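Local coordinates for enterobactin biosynthesis protein YbdZ (Escherichia coli, PDB 5JA1) that is required for amino-acid adenylation in enterobactin biosynthesis, where it supports the catalytic function of EntF, at residues Q13-I18 with W29-V34; L19-G24 with A37-V42. All blocks are in the same frame, centred on the assembly; numbering follows the deposited sequence.

Interaction 1 (Q13-I18 with W29-V34)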
# COMPACT_ATOMS: atom_id res chain seq x y z
N GLN B 13 -24.60 -3.38 -14.45
CA GLN B 13 -25.68 -3.07 -15.37
C GLN B 13 -25.19 -2.48 -16.68
O GLN B 13 -26.01 -2.17 -17.55
CB GLN B 13 -26.66 -2.09 -14.71
CG GLN B 13 -27.25 -2.58 -13.40
CD GLN B 13 -28.05 -3.85 -13.57
OE1 GLN B 13 -28.88 -3.96 -14.47
NE2 GLN B 13 -27.80 -4.82 -12.70
N GLY B 14 -23.88 -2.33 -16.85
CA GLY B 14 -23.35 -1.71 -18.04
C GLY B 14 -23.34 -2.65 -19.23
O GLY B 14 -23.28 -3.87 -19.10
N ALA B 15 -23.40 -2.05 -20.42
CA ALA B 15 -23.26 -2.76 -21.68
C ALA B 15 -21.84 -2.60 -22.19
O ALA B 15 -21.19 -1.57 -21.96
CB ALA B 15 -24.26 -2.24 -22.72
N PHE B 16 -21.35 -3.62 -22.89
CA PHE B 16 -19.95 -3.65 -23.31
C PHE B 16 -19.82 -4.23 -24.70
O PHE B 16 -20.37 -5.30 -24.99
CB PHE B 16 -19.10 -4.46 -22.33
CG PHE B 16 -19.05 -3.89 -20.94
CD1 PHE B 16 -18.12 -2.92 -20.61
CD2 PHE B 16 -19.94 -4.32 -19.97
CE1 PHE B 16 -18.07 -2.39 -19.34
CE2 PHE B 16 -19.89 -3.79 -18.69
CZ PHE B 16 -18.96 -2.83 -18.37
N TYR B 17 -19.08 -3.53 -25.56
CA TYR B 17 -18.58 -4.15 -26.78
C TYR B 17 -17.57 -5.23 -26.43
O TYR B 17 -17.04 -5.30 -25.32
CB TYR B 17 -17.90 -3.12 -27.68
CG TYR B 17 -18.77 -1.99 -28.19
CD1 TYR B 17 -19.46 -2.10 -29.39
CD2 TYR B 17 -18.87 -0.79 -27.49
CE1 TYR B 17 -20.24 -1.06 -29.87
CE2 TYR B 17 -19.64 0.25 -27.96
CZ TYR B 17 -20.33 0.11 -29.14
OH TYR B 17 -21.10 1.15 -29.61
N ILE B 18 -17.28 -6.08 -27.41
CA ILE B 18 -16.16 -7.01 -27.34
C ILE B 18 -15.28 -6.75 -28.56
O ILE B 18 -15.72 -6.96 -29.70
CB ILE B 18 -16.62 -8.48 -27.28
CG1 ILE B 18 -17.53 -8.69 -26.07
CG2 ILE B 18 -15.41 -9.40 -27.21
CD1 ILE B 18 -17.87 -10.14 -25.81
N TRP B 29 -15.21 -3.15 -24.06
CA TRP B 29 -15.22 -1.70 -24.12
C TRP B 29 -16.61 -1.21 -23.73
O TRP B 29 -17.62 -1.67 -24.31
CB TRP B 29 -14.84 -1.16 -25.50
CG TRP B 29 -14.46 0.28 -25.45
CD1 TRP B 29 -15.20 1.34 -25.91
CD2 TRP B 29 -13.28 0.84 -24.88
NE1 TRP B 29 -14.53 2.52 -25.68
CE2 TRP B 29 -13.35 2.24 -25.04
CE3 TRP B 29 -12.15 0.30 -24.25
CZ2 TRP B 29 -12.35 3.10 -24.60
CZ3 TRP B 29 -11.15 1.15 -23.81
CH2 TRP B 29 -11.26 2.54 -23.99
N PRO B 30 -16.72 -0.29 -22.77
CA PRO B 30 -18.04 0.18 -22.35
C PRO B 30 -18.73 0.95 -23.47
O PRO B 30 -18.10 1.72 -24.20
CB PRO B 30 -17.72 1.09 -21.15
CG PRO B 30 -16.30 1.50 -21.35
CD PRO B 30 -15.62 0.36 -22.03
N GLN B 31 -20.04 0.72 -23.59
CA GLN B 31 -20.81 1.30 -24.68
C GLN B 31 -20.73 2.82 -24.68
O GLN B 31 -20.79 3.45 -25.75
CB GLN B 31 -22.27 0.84 -24.58
CG GLN B 31 -23.16 1.31 -25.71
CD GLN B 31 -24.61 0.92 -25.49
OE1 GLN B 31 -25.00 0.52 -24.40
NE2 GLN B 31 -25.42 1.03 -26.54
N GLN B 32 -20.57 3.44 -23.51
CA GLN B 32 -20.63 4.89 -23.39
C GLN B 32 -19.33 5.59 -23.75
O GLN B 32 -19.28 6.82 -23.69
CB GLN B 32 -21.04 5.27 -21.96
CG GLN B 32 -20.03 4.87 -20.89
CD GLN B 32 -20.19 3.43 -20.43
OE1 GLN B 32 -20.73 2.59 -21.15
NE2 GLN B 32 -19.71 3.14 -19.23
N CYS B 33 -18.29 4.86 -24.14
CA CYS B 33 -17.00 5.45 -24.42
C CYS B 33 -16.66 5.36 -25.90
O CYS B 33 -17.09 4.43 -26.60
CB CYS B 33 -15.90 4.78 -23.59
SG CYS B 33 -16.15 4.92 -21.81
N VAL B 34 -15.89 6.33 -26.38
CA VAL B 34 -15.47 6.34 -27.78
C VAL B 34 -14.55 5.16 -28.05
O VAL B 34 -13.62 4.89 -27.28
CB VAL B 34 -14.76 7.66 -28.11
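Tyr17 and Trp29 form an antiparallel hydrogen-bonded pair: Tyr17 N donates to Trp29 O at 2.7 Å, and Trp29 N returns a bond to Tyr17 O at 3.1 Å. From this pair the Tyr17 side chain can be followed outward. CG lies anti to the carbonyl carbon (chi1 -62°), which sets the ring root beside the backbone N. Trp29 O lies near the first atoms of the side chain, 3.7 Å from Tyr17 CB and 4.1 Å from CG, and is closest at CD2 (3.5 Å), an approach at the ring edge, near its plane. Farther out, CE2 comes 3.6 Å from Gln31 CA, obliquely to the ring, where the chain has entered the type I turn Pro30 to Cys33. The side chain also touches Pro45. Beyond the two paired positions Gln31 N donates to Ala15 O at 3.0 Å, where the chain turns. On the sheet face opposite Tyr17 and Trp29, Phe16 CE1 meets Pro30 CB at 3.9 Å. That face is turned to helix 48-58, where Gln48 and Cys51 touch Phe16, while Trp29 packs on an apolar side chain of another protein's chain; the contact lies at the open end of the hairpin of strands 16-20 and 26-30.

Interaction 2 (L19-G24 with A37-V42)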
# COMPACT_ATOMS: atom_id res chain seq x y z
N LEU B 19 -14.07 -6.29 -28.31
CA LEU B 19 -13.14 -5.88 -29.36
C LEU B 19 -12.02 -6.90 -29.51
O LEU B 19 -11.79 -7.73 -28.63
CB LEU B 19 -12.56 -4.49 -29.05
CG LEU B 19 -13.56 -3.42 -28.61
CD1 LEU B 19 -12.85 -2.09 -28.42
CD2 LEU B 19 -14.70 -3.28 -29.61
N ARG B 20 -11.32 -6.81 -30.64
CA ARG B 20 -10.26 -7.76 -30.95
C ARG B 20 -9.19 -7.05 -31.77
O ARG B 20 -9.50 -6.34 -32.73
CB ARG B 20 -10.80 -8.96 -31.73
CG ARG B 20 -9.75 -9.97 -32.13
CD ARG B 20 -10.33 -11.03 -33.06
NE ARG B 20 -9.35 -12.07 -33.38
CZ ARG B 20 -8.48 -11.99 -34.38
NH1 ARG B 20 -8.46 -10.92 -35.17
NH2 ARG B 20 -7.63 -12.98 -34.60
N ASN B 21 -7.93 -7.26 -31.39
CA ASN B 21 -6.80 -6.65 -32.08
C ASN B 21 -6.21 -7.62 -33.10
O ASN B 21 -6.77 -8.69 -33.36
CB ASN B 21 -5.76 -6.17 -31.06
CG ASN B 21 -5.28 -7.28 -30.14
OD1 ASN B 21 -5.41 -8.47 -30.45
ND2 ASN B 21 -4.71 -6.90 -29.01
N ALA B 22 -5.07 -7.25 -33.67
CA ALA B 22 -4.43 -8.11 -34.67
C ALA B 22 -3.85 -9.37 -34.05
O ALA B 22 -3.77 -10.41 -34.71
CB ALA B 22 -3.34 -7.33 -35.41
N GLN B 23 -3.45 -9.31 -32.78
CA GLN B 23 -2.87 -10.45 -32.08
C GLN B 23 -3.92 -11.39 -31.51
O GLN B 23 -3.58 -12.24 -30.67
CB GLN B 23 -1.94 -9.96 -30.96
CG GLN B 23 -0.79 -9.09 -31.45
CD GLN B 23 0.12 -9.82 -32.41
OE1 GLN B 23 0.39 -11.01 -32.26
NE2 GLN B 23 0.61 -9.11 -33.42
N GLY B 24 -5.17 -11.27 -31.93
CA GLY B 24 -6.21 -12.17 -31.44
C GLY B 24 -6.51 -12.03 -29.97
O GLY B 24 -6.86 -13.02 -29.32
N ALA B 37 -8.75 2.99 -31.21
CA ALA B 37 -8.18 2.65 -32.51
C ALA B 37 -7.32 1.40 -32.41
O ALA B 37 -6.69 1.13 -31.38
CB ALA B 37 -7.36 3.82 -33.06
N GLY B 38 -7.28 0.64 -33.50
CA GLY B 38 -6.54 -0.60 -33.56
C GLY B 38 -7.31 -1.83 -33.13
O GLY B 38 -6.72 -2.91 -33.06
N TRP B 39 -8.61 -1.69 -32.85
CA TRP B 39 -9.43 -2.80 -32.40
C TRP B 39 -10.68 -2.89 -33.27
O TRP B 39 -11.26 -1.87 -33.64
CB TRP B 39 -9.83 -2.64 -30.93
CG TRP B 39 -8.67 -2.65 -29.99
CD1 TRP B 39 -7.76 -1.65 -29.79
CD2 TRP B 39 -8.28 -3.73 -29.13
NE1 TRP B 39 -6.83 -2.04 -28.86
CE2 TRP B 39 -7.12 -3.31 -28.44
CE3 TRP B 39 -8.79 -5.00 -28.88
CZ2 TRP B 39 -6.48 -4.12 -27.50
CZ3 TRP B 39 -8.15 -5.80 -27.95
CH2 TRP B 39 -7.01 -5.36 -27.28
N ASP B 40 -11.07 -4.12 -33.60
CA ASP B 40 -12.28 -4.37 -34.37
C ASP B 40 -13.41 -4.78 -33.45
O ASP B 40 -13.21 -5.50 -32.47
CB ASP B 40 -12.05 -5.48 -35.41
CG ASP B 40 -11.05 -5.08 -36.47
OD1 ASP B 40 -10.74 -3.88 -36.59
OD2 ASP B 40 -10.58 -5.98 -37.21
N ILE B 41 -14.62 -4.31 -33.77
CA ILE B 41 -15.80 -4.72 -33.02
C ILE B 41 -16.16 -6.14 -33.42
O ILE B 41 -16.34 -6.44 -34.61
CB ILE B 41 -16.97 -3.76 -33.26
CG1 ILE B 41 -16.59 -2.32 -32.90
CG2 ILE B 41 -18.20 -4.21 -32.47
CD1 ILE B 41 -16.10 -1.50 -34.08
N VAL B 42 -16.26 -7.03 -32.44
CA VAL B 42 -16.66 -8.41 -32.67
C VAL B 42 -18.11 -8.64 -32.25
O VAL B 42 -18.91 -9.19 -33.01
CB VAL B 42 -15.70 -9.38 -31.94
CG1 VAL B 42 -16.17 -10.81 -32.11
CG2 VAL B 42 -14.29 -9.21 -32.47
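Asn21 and Trp39 are brought together by two first torsions. Asn21 CG stands between its backbone N and carbonyl carbon (chi1 56°), while Trp39 CG is anti to its carbonyl carbon, and the two side chains run side by side, pointing the same way. Asn21 CB sits over one face of the indole, 3.8 Å from the centroid of the six-membered ring and only 6° off its normal, which defines a CH-pi contact. From there the amide slants out past the CH2 rim: Asn21 CG is still over the face near CZ3 and CH2, ND2 comes 3.3 Å from Trp39 CH2, and the amide and ring planes are 33° apart. The other end of the amide, OD1, accepts a hydrogen bond from Gln25 N, just past the type I turn Asn21 to Gly24, which would limit rotation of the amide. The backbone of strand 16-20 runs past the edge of the indole, and strand 40-42 pairs antiparallel with it at the edge of the three-stranded sheet of the MbtH-like fold. Asp40 N donates to Arg20 O at 2.9 Å, and Arg20 N donates to Asp40 O. Leu19 pairs with Ile41 without hydrogen bonds, and its CA approaches Asp40 O at 3.1 Å in a CA-H...O contact. Leu19 crosses Trp39 at about a right angle, CB to CB 3.8 Å, and its CD2 reaches Ile41 CG1 at 3.9 Å, those two side chains lying alongside each other. On the other sheet face, Arg20 CB meets Val42 CG2 at 3.6 Å. Arg20 NH1 and Asp40 OD2 stay 5.7 Å apart, so they form no salt bridge. Trp39 additionally packs on an apolar side chain of another protein's chain, and Asn21 touches that chain's backbone.

The centres of interactions 1 and 2 lie about 15 Å apart on one antiparallel sheet, in the strand order 26-30, 16-20, 40-42. Both use the central strand 16-20: its first half pairs with 26-30 in interaction 1, and its last residues with 40-42 in interaction 2. Along the chain the segments alternate, 13-18, 19-24, 29-34, 37-42, so the two contacts cross. They also touch directly: Ile18 O lies 2.8 Å from Val42 N, probably a hydrogen bond, Leu19 CD1 packs on Trp29 CB, and Tyr17 CD1 packs on Ile41 CG2 at 3.9 Å. Their shared neighbour in the assembly is consistent with a partner-binding surface here.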